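Local atomic coordinates of uncharacterized protein (Staphylococcus aureus subsp. aureus, PDB entry 3H04), a protein that is of unknown function but probably acts as a serine hydrolase built on the alpha/beta-hydrolase fold. Residues Tyr6-Lys11 / Tyr83-Ala88; Lys29-Tyr34 / Asp87-Gln92; Gly38-Gly43 / Asn187-Ala192. All coordinates share one frame; numbering follows the deposited sequence.

Contact 1 of 3, residues Tyr6-Lys11 / Tyr83-Ala88; sequences YKVITK and YASFDA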
loop_
_atom_site.group_PDB
_atom_site.type_symbol
_atom_site.label_atom_id
_atom_site.label_comp_id
_atom_site.label_asym_id
_atom_site.label_seq_id
_atom_site.Cartn_x
_atom_site.Cartn_y
_atom_site.Cartn_z
ATOM N N TYR A 6 6.472 -9.069 16.143
ATOM C CA TYR A 6 7.825 -9.428 15.720
ATOM C C TYR A 6 8.529 -8.151 15.346
ATOM O O TYR A 6 7.911 -7.094 15.247
ATOM C CB TYR A 6 7.803 -10.322 14.486
ATOM C CG TYR A 6 7.207 -11.687 14.672
ATOM C CD1 TYR A 6 8.034 -12.812 14.750
ATOM C CD2 TYR A 6 5.811 -11.865 14.743
ATOM C CE1 TYR A 6 7.493 -14.087 14.909
ATOM C CE2 TYR A 6 5.253 -13.136 14.897
ATOM C CZ TYR A 6 6.105 -14.244 14.980
ATOM O OH TYR A 6 5.584 -15.507 15.175
ATOM N N LYS A 7 9.832 -8.219 15.138
ATOM C CA LYS A 7 10.500 -7.086 14.517
ATOM C C LYS A 7 11.570 -7.560 13.563
ATOM O O LYS A 7 12.087 -8.672 13.684
ATOM C CB LYS A 7 11.064 -6.117 15.566
ATOM C CG LYS A 7 11.900 -6.744 16.592
ATOM C CD LYS A 7 12.469 -5.685 17.538
ATOM C CE LYS A 7 13.282 -6.314 18.628
ATOM N NZ LYS A 7 14.282 -7.255 18.078
ATOM N N VAL A 8 11.843 -6.721 12.583
ATOM C CA VAL A 8 12.948 -6.920 11.699
ATOM C C VAL A 8 13.876 -5.762 11.984
ATOM O O VAL A 8 13.437 -4.604 12.064
ATOM C CB VAL A 8 12.539 -6.874 10.226
ATOM C CG1 VAL A 8 13.758 -7.192 9.393
ATOM C CG2 VAL A 8 11.427 -7.913 9.933
ATOM N N ILE A 9 15.142 -6.086 12.160
ATOM C CA ILE A 9 16.193 -5.106 12.419
ATOM C C ILE A 9 16.811 -4.736 11.059
ATOM O O ILE A 9 17.328 -5.606 10.380
ATOM C CB ILE A 9 17.268 -5.681 13.345
ATOM C CG1 ILE A 9 16.733 -5.952 14.780
ATOM C CG2 ILE A 9 18.475 -4.737 13.418
ATOM C CD1 ILE A 9 15.710 -4.880 15.269
ATOM N N THR A 10 16.711 -3.470 10.650
ATOM C CA THR A 10 17.263 -2.996 9.353
ATOM C C THR A 10 18.838 -2.952 9.308
ATOM O O THR A 10 19.499 -3.040 10.372
ATOM C CB THR A 10 16.700 -1.619 9.020
ATOM O OG1 THR A 10 17.248 -0.627 9.928
ATOM C CG2 THR A 10 15.118 -1.644 9.111
ATOM N N LYS A 11 19.423 -2.750 8.116
ATOM C CA LYS A 11 20.894 -2.563 7.984
ATOM C C LYS A 11 21.413 -1.453 8.867
ATOM O O LYS A 11 22.578 -1.506 9.298
ATOM C CB LYS A 11 21.304 -2.217 6.540
ATOM C CG LYS A 11 21.575 -3.386 5.653
ATOM C CD LYS A 11 22.930 -4.054 5.943
ATOM C CE LYS A 11 23.189 -5.281 5.056
ATOM N NZ LYS A 11 24.440 -5.999 5.533
ATOM N N TYR A 83 11.119 -4.332 1.706
ATOM C CA TYR A 83 11.743 -5.576 1.255
ATOM C C TYR A 83 12.447 -6.317 2.412
ATOM O O TYR A 83 12.464 -7.531 2.433
ATOM C CB TYR A 83 12.722 -5.296 0.112
ATOM C CG TYR A 83 12.137 -4.879 -1.241
ATOM C CD1 TYR A 83 10.816 -4.460 -1.390
ATOM C CD2 TYR A 83 12.956 -4.865 -2.376
ATOM C CE1 TYR A 83 10.319 -4.092 -2.663
ATOM C CE2 TYR A 83 12.498 -4.469 -3.600
ATOM C CZ TYR A 83 11.178 -4.112 -3.756
ATOM O OH TYR A 83 10.729 -3.729 -4.975
ATOM N N ALA A 84 13.011 -5.591 3.384
ATOM C CA ALA A 84 13.635 -6.251 4.557
ATOM C C ALA A 84 12.521 -6.924 5.373
ATOM O O ALA A 84 12.677 -8.040 5.805
ATOM C CB ALA A 84 14.415 -5.277 5.415
ATOM N N SER A 85 11.363 -6.275 5.500
ATOM C CA SER A 85 10.260 -6.859 6.252
ATOM C C SER A 85 9.657 -8.009 5.449
ATOM O O SER A 85 9.452 -9.116 5.981
ATOM C CB SER A 85 9.204 -5.809 6.635
ATOM O OG SER A 85 9.809 -4.756 7.405
ATOM N N PHE A 86 9.413 -7.769 4.161
ATOM C CA PHE A 86 8.922 -8.842 3.316
ATOM C C PHE A 86 9.791 -10.099 3.386
ATOM O O PHE A 86 9.245 -11.186 3.538
ATOM C CB PHE A 86 8.719 -8.446 1.857
ATOM C CG PHE A 86 8.114 -9.566 1.045
ATOM C CD1 PHE A 86 6.766 -9.870 1.169
ATOM C CD2 PHE A 86 8.914 -10.378 0.254
ATOM C CE1 PHE A 86 6.190 -10.916 0.443
ATOM C CE2 PHE A 86 8.343 -11.463 -0.465
ATOM C CZ PHE A 86 6.977 -11.710 -0.368
ATOM N N ASP A 87 11.123 -9.952 3.294
ATOM C CA ASP A 87 12.033 -11.119 3.256
ATOM C C ASP A 87 12.089 -11.858 4.556
ATOM O O ASP A 87 12.201 -13.097 4.578
ATOM C CB ASP A 87 13.444 -10.730 2.844
ATOM C CG ASP A 87 13.513 -10.245 1.417
ATOM O OD1 ASP A 87 12.611 -10.628 0.644
ATOM O OD2 ASP A 87 14.442 -9.456 1.084
ATOM N N ALA A 88 12.011 -11.115 5.640
ATOM C CA ALA A 88 11.920 -11.724 6.963
ATOM C C ALA A 88 10.608 -12.499 7.071
ATOM O O ALA A 88 10.581 -13.594 7.583
ATOM C CB ALA A 88 12.031 -10.682 8.046
#
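Val8 sits against one side of the helix that carries Ala84, Ser85 and Ala88. This is a strand-on-helix contact at the edge of an alpha/beta-hydrolase sheet. Strand 4-9 is an outermost strand, and helix 75-91 lies on one face of the sheet. The short segments 6-9 and 83-88 run at 125° to each other. Their axes come within 8.6 Å, and about 161 Å² is buried in all.

Val8 carries nearly the whole contact from its side. Its CB points toward the helix, and both methyls reach the helix surface. CG1 lies opposite the backbone N across the CA-CB bond (chi1 -176°), which leaves CG2 beside that N. CG1 rests over the turn that begins at Ala84, 3.8 Å from Ala84 O and 4.5 Å from Ala84 CB. CG2 settles on the backbone of the next residue, 4.0 Å from Ser85 CA.

The small side chains of Ala84 and Ala88 are consistent with this close approach. The two are one helical turn apart, and the CB of each points toward the strand. Ser85 turns its hydroxyl back to its own helix, where OG bonds to Asp81 O. No hydrogen bond joins the two segments.

On the strand side, Val8 is also paired by backbone bonds with Leu16 of the neighbouring antiparallel strand 15-21. Thr10 then leads into the turn between these strands, with OG1 hydrogen-bonded to Asp12 OD1 and to Phe14 N. The packing is tight where Val8 CG2 meets Ala88 CB at 3.4 Å, while Val8 CG1 stands 4.1 Å from that same methyl.

Contact 2 of 3, residues Lys29-Tyr34 / Asp87-Gln92; sequences KGVIVY and DAIQSQ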
loop_
_atom_site.group_PDB
_atom_site.type_symbol
_atom_site.label_atom_id
_atom_site.label_comp_id
_atom_site.label_asym_id
_atom_site.label_seq_id
_atom_site.Cartn_x
_atom_site.Cartn_y
_atom_site.Cartn_z
ATOM N N LYS A 29 -3.951 -21.566 4.422
ATOM C CA LYS A 29 -3.855 -21.728 2.968
ATOM C C LYS A 29 -2.758 -20.836 2.361
ATOM O O LYS A 29 -2.341 -21.050 1.217
ATOM C CB LYS A 29 -5.191 -21.389 2.302
ATOM C CG LYS A 29 -6.315 -22.408 2.491
ATOM C CD LYS A 29 -7.416 -22.119 1.456
ATOM C CE LYS A 29 -8.677 -22.926 1.663
ATOM N NZ LYS A 29 -9.622 -22.267 2.613
ATOM N N GLY A 30 -2.322 -19.823 3.114
ATOM C CA GLY A 30 -1.374 -18.836 2.600
ATOM C C GLY A 30 -1.139 -17.659 3.544
ATOM O O GLY A 30 -1.771 -17.532 4.579
ATOM N N VAL A 31 -0.219 -16.793 3.157
ATOM C CA VAL A 31 0.116 -15.636 3.943
ATOM C C VAL A 31 -0.159 -14.419 3.075
ATOM O O VAL A 31 0.256 -14.358 1.900
ATOM C CB VAL A 31 1.604 -15.692 4.398
ATOM C CG1 VAL A 31 2.507 -15.968 3.229
ATOM C CG2 VAL A 31 2.058 -14.373 5.025
ATOM N N ILE A 32 -0.889 -13.484 3.669
ATOM C CA ILE A 32 -1.202 -12.210 3.061
ATOM C C ILE A 32 -0.340 -11.171 3.790
ATOM O O ILE A 32 -0.570 -10.893 4.963
ATOM C CB ILE A 32 -2.678 -11.850 3.254
ATOM C CG1 ILE A 32 -3.589 -12.925 2.662
ATOM C CG2 ILE A 32 -2.973 -10.448 2.591
ATOM C CD1 ILE A 32 -5.027 -12.872 3.184
ATOM N N VAL A 33 0.596 -10.572 3.072
ATOM C CA VAL A 33 1.399 -9.475 3.599
ATOM C C VAL A 33 0.737 -8.147 3.298
ATOM O O VAL A 33 0.678 -7.725 2.143
ATOM C CB VAL A 33 2.824 -9.470 2.986
ATOM C CG1 VAL A 33 3.673 -8.330 3.632
ATOM C CG2 VAL A 33 3.494 -10.891 3.144
ATOM N N TYR A 34 0.275 -7.479 4.355
ATOM C CA TYR A 34 -0.537 -6.288 4.234
ATOM C C TYR A 34 0.305 -5.020 4.385
ATOM O O TYR A 34 1.048 -4.890 5.348
ATOM C CB TYR A 34 -1.674 -6.286 5.245
ATOM C CG TYR A 34 -2.385 -4.957 5.291
ATOM C CD1 TYR A 34 -3.183 -4.547 4.234
ATOM C CD2 TYR A 34 -2.239 -4.093 6.388
ATOM C CE1 TYR A 34 -3.792 -3.320 4.230
ATOM C CE2 TYR A 34 -2.858 -2.879 6.402
ATOM C CZ TYR A 34 -3.659 -2.493 5.321
ATOM O OH TYR A 34 -4.277 -1.261 5.285
ATOM N N ASP A 87 11.123 -9.952 3.294
ATOM C CA ASP A 87 12.033 -11.119 3.256
ATOM C C ASP A 87 12.089 -11.858 4.556
ATOM O O ASP A 87 12.201 -13.097 4.578
ATOM C CB ASP A 87 13.444 -10.730 2.844
ATOM C CG ASP A 87 13.513 -10.245 1.417
ATOM O OD1 ASP A 87 12.611 -10.628 0.644
ATOM O OD2 ASP A 87 14.442 -9.456 1.084
ATOM N N ALA A 88 12.011 -11.115 5.640
ATOM C CA ALA A 88 11.920 -11.724 6.963
ATOM C C ALA A 88 10.608 -12.499 7.071
ATOM O O ALA A 88 10.581 -13.594 7.583
ATOM C CB ALA A 88 12.031 -10.682 8.046
ATOM N N ILE A 89 9.520 -11.954 6.544
ATOM C CA ILE A 89 8.233 -12.683 6.559
ATOM C C ILE A 89 8.241 -13.878 5.629
ATOM O O ILE A 89 7.816 -14.960 6.044
ATOM C CB ILE A 89 7.016 -11.744 6.230
ATOM C CG1 ILE A 89 6.911 -10.642 7.277
ATOM C CG2 ILE A 89 5.668 -12.571 6.124
ATOM C CD1 ILE A 89 6.346 -9.248 6.701
ATOM N N GLN A 90 8.705 -13.708 4.386
ATOM C CA GLN A 90 8.746 -14.823 3.436
ATOM C C GLN A 90 9.562 -16.014 3.976
ATOM O O GLN A 90 9.120 -17.148 3.858
ATOM C CB GLN A 90 9.291 -14.426 2.058
ATOM C CG GLN A 90 9.145 -15.546 0.980
ATOM C CD GLN A 90 9.175 -15.045 -0.492
ATOM O OE1 GLN A 90 10.039 -14.229 -0.882
ATOM N NE2 GLN A 90 8.247 -15.564 -1.321
ATOM N N SER A 91 10.730 -15.771 4.584
ATOM C CA SER A 91 11.524 -16.900 5.095
ATOM C C SER A 91 10.717 -17.724 6.118
ATOM O O SER A 91 10.896 -18.938 6.219
ATOM C CB SER A 91 12.837 -16.416 5.722
ATOM O OG SER A 91 12.562 -15.607 6.828
ATOM N N GLN A 92 9.812 -17.065 6.843
ATOM C CA GLN A 92 8.954 -17.711 7.845
ATOM C C GLN A 92 7.765 -18.527 7.270
ATOM O O GLN A 92 7.052 -19.206 8.010
ATOM C CB GLN A 92 8.430 -16.604 8.742
ATOM C CG GLN A 92 7.771 -16.993 10.032
ATOM C CD GLN A 92 7.666 -15.777 10.930
ATOM O OE1 GLN A 92 8.106 -14.698 10.550
ATOM N NE2 GLN A 92 7.085 -15.937 12.114
#
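Ile89 reaches from helix 75-91 down to Val31 and Val33 on strand 30-35. Its CB points toward the strand, and contact begins at the branches beyond it. A chi1 of -61° puts CG1 beside the backbone N and leaves CG2 anti to it. CG2 comes down between the two valines. It meets Val33 CG2 at 4.1 Å and Val31 CG2 at 4.2 Å. The other branch leaves through CG1 and ends in CD1, 4.2 Å from Val33 CG1. Each Val33 methyl thus has its own branch of Ile89.

The two valines are turned differently. Val33 presents both methyls, Val31 CG2 alone. The contact is buried and wholly apolar, at ordinary van der Waals distances, with about 106 Å² covered. No hydrogen bond joins the two segments.

Toward the C-terminal side of segment 87-92, Ser91 OG donates to Ala88 O at 2.9 Å, approaching from above the carbonyl plane.

Val31 and Val33 are also flanked by Ile63 and Leu65 of strand 60-65 and by Ile98 of strand 98-103. Helix 75-91 links those two parallel strands and passes over strand 30-35 between them, as expected of a beta-alpha-beta crossover in an alpha/beta hydrolase.

Contact 3 of 3, residues Gly38-Gly43 / Asn187-Ala192; sequences GGLMFG and NMINIA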
loop_
_atom_site.group_PDB
_atom_site.type_symbol
_atom_site.label_atom_id
_atom_site.label_comp_id
_atom_site.label_asym_id
_atom_site.label_seq_id
_atom_site.Cartn_x
_atom_site.Cartn_y
_atom_site.Cartn_z
ATOM N N GLY A 38 -1.618 5.716 3.079
ATOM C CA GLY A 38 -1.223 7.011 3.697
ATOM C C GLY A 38 -0.250 7.854 2.914
ATOM O O GLY A 38 0.509 8.694 3.488
ATOM N N GLY A 39 -0.255 7.677 1.589
ATOM C CA GLY A 39 0.565 8.473 0.660
ATOM C C GLY A 39 2.066 8.451 0.943
ATOM O O GLY A 39 2.782 9.360 0.524
ATOM N N LEU A 40 2.515 7.374 1.581
ATOM C CA LEU A 40 3.868 7.150 2.087
ATOM C C LEU A 40 4.261 8.097 3.233
ATOM O O LEU A 40 5.428 8.081 3.656
ATOM C CB LEU A 40 4.935 7.221 0.957
ATOM C CG LEU A 40 4.674 6.395 -0.322
ATOM C CD1 LEU A 40 5.615 6.852 -1.484
ATOM C CD2 LEU A 40 4.779 4.888 -0.035
ATOM N N MET A 41 3.317 8.890 3.750
ATOM C CA MET A 41 3.656 9.991 4.676
ATOM C C MET A 41 2.961 9.906 6.026
ATOM O O MET A 41 3.407 10.510 7.028
ATOM C CB MET A 41 3.310 11.343 4.041
ATOM C CG MET A 41 3.983 11.669 2.740
ATOM S SD MET A 41 3.687 13.388 2.103
ATOM C CE MET A 41 5.053 13.388 1.015
ATOM N N PHE A 42 1.834 9.201 6.092
ATOM C CA PHE A 42 1.162 9.002 7.334
ATOM C C PHE A 42 0.550 7.584 7.390
ATOM O O PHE A 42 0.688 6.775 6.468
ATOM C CB PHE A 42 0.061 10.091 7.576
ATOM C CG PHE A 42 -1.140 9.982 6.656
ATOM C CD1 PHE A 42 -2.282 9.321 7.059
ATOM C CD2 PHE A 42 -1.092 10.521 5.338
ATOM C CE1 PHE A 42 -3.384 9.224 6.238
ATOM C CE2 PHE A 42 -2.190 10.416 4.482
ATOM C CZ PHE A 42 -3.338 9.753 4.924
ATOM N N GLY A 43 -0.104 7.282 8.497
ATOM C CA GLY A 43 -0.833 6.023 8.621
ATOM C C GLY A 43 -0.223 5.118 9.684
ATOM O O GLY A 43 0.621 5.551 10.540
ATOM N N ASN A 187 8.651 15.819 -4.763
ATOM C CA ASN A 187 9.795 16.427 -4.112
ATOM C C ASN A 187 10.034 15.779 -2.768
ATOM O O ASN A 187 11.181 15.515 -2.397
ATOM C CB ASN A 187 9.554 17.929 -3.916
ATOM C CG ASN A 187 9.268 18.643 -5.209
ATOM O OD1 ASN A 187 10.073 19.448 -5.671
ATOM N ND2 ASN A 187 8.120 18.341 -5.820
ATOM N N MET A 188 8.949 15.492 -2.047
ATOM C CA MET A 188 9.045 14.923 -0.693
ATOM C C MET A 188 9.417 13.432 -0.681
ATOM O O MET A 188 9.960 12.946 0.309
ATOM C CB MET A 188 7.796 15.273 0.103
ATOM C CG MET A 188 7.749 16.810 0.372
ATOM S SD MET A 188 6.137 17.539 0.724
ATOM C CE MET A 188 6.098 16.854 2.401
ATOM N N ILE A 189 9.211 12.745 -1.807
ATOM C CA ILE A 189 9.737 11.380 -2.034
ATOM C C ILE A 189 11.279 11.349 -1.959
ATOM O O ILE A 189 11.855 10.382 -1.487
ATOM C CB ILE A 189 9.169 10.825 -3.365
ATOM C CG1 ILE A 189 7.811 10.178 -3.094
ATOM C CG2 ILE A 189 10.144 9.875 -4.078
ATOM C CD1 ILE A 189 6.910 10.169 -4.289
ATOM N N ASN A 190 11.905 12.455 -2.367
ATOM C CA ASN A 190 13.300 12.781 -2.067
ATOM C C ASN A 190 14.243 11.714 -2.656
ATOM O O ASN A 190 15.024 11.106 -1.943
ATOM C CB ASN A 190 13.521 12.955 -0.556
ATOM C CG ASN A 190 14.856 13.602 -0.228
ATOM O OD1 ASN A 190 15.452 14.273 -1.074
ATOM N ND2 ASN A 190 15.347 13.384 0.998
ATOM N N ILE A 191 14.094 11.444 -3.944
ATOM C CA ILE A 191 14.997 10.510 -4.618
ATOM C C ILE A 191 15.635 11.203 -5.784
ATOM O O ILE A 191 15.169 12.261 -6.185
ATOM C CB ILE A 191 14.318 9.190 -5.063
ATOM C CG1 ILE A 191 13.140 9.452 -6.026
ATOM C CG2 ILE A 191 14.056 8.360 -3.848
ATOM C CD1 ILE A 191 12.257 8.290 -6.258
ATOM N N ALA A 192 16.700 10.590 -6.321
ATOM C CA ALA A 192 17.562 11.244 -7.288
ATOM C C ALA A 192 16.785 11.424 -8.567
ATOM O O ALA A 192 16.882 12.451 -9.210
ATOM C CB ALA A 192 18.850 10.416 -7.564
#
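Met41 meets Met188, and Leu40 meets Ile189 beside them. Met41 runs out extended beyond CG, with CG beside its backbone N (chi1 -59°). Its terminal methyl makes the close contacts. CE presses on Met188 CB at 3.5 Å, a tight fit, and lies 3.9 Å from Met188 CE. The Met188 chain bends at its last torsion (chi3 75°), which brings that CE round to Met41. The two chains cross at about a right angle. Leu40 adds a lighter touch, CD1 to Ile189 CG1 at 4.3 Å. Everything across the contact is apolar, and about 144 Å² is buried.

The next shell fixes the loop that holds Leu40 and Met41. Gly38 O accepts two backbone bonds, from Met41 N at 2.8 Å and from Phe42 N at 3.0 Å. Gly38 CA lies over one face of the Phe42 ring, toward its rim. Gly39 O takes a bond from Trp185 NE1, and Met41 O one from Arg172 NE. Leu40 N bonds to Ser105 OG, next to the presumed nucleophile Ser104. Gly38 and Gly39 belong to a His-Gly-Gly-Gly sequence, which in related esterases lines the oxyanion hole; the same role is plausible here.

Segment 38-43 follows strand 30-35 and comes before helix 50-56. Helix 173-182 flanks the methionines through Ala179, which touches both. Leu75 of helix 75-91 touches both Leu40 and Ile189. Short helix 185-189 thus packs on the loop between these two longer helices.

In the fold
Contacts 1 and 2 are neighbours, with centres 11 Å apart. Both use helix 75-91 on the same sheet and share Asp87 and Ala88. They also touch directly: Phe86 CE1 lies 3.8 Å from Val33 CG2, and Tyr6 CE1 lies 3.4 Å from Gln92 NE2. Contact 3 is remote, about 20 Å from contact 1 and 25 Å from contact 2 between centres. The chain still ties it to contact 2, since segment 38-43 follows closely on segment 29-34. Contact 3 lies close to the probable active site: Leu40 lies near, without touching, the predicted nucleophile elbow at Ser104, which may form a triad with His248 and Asp220.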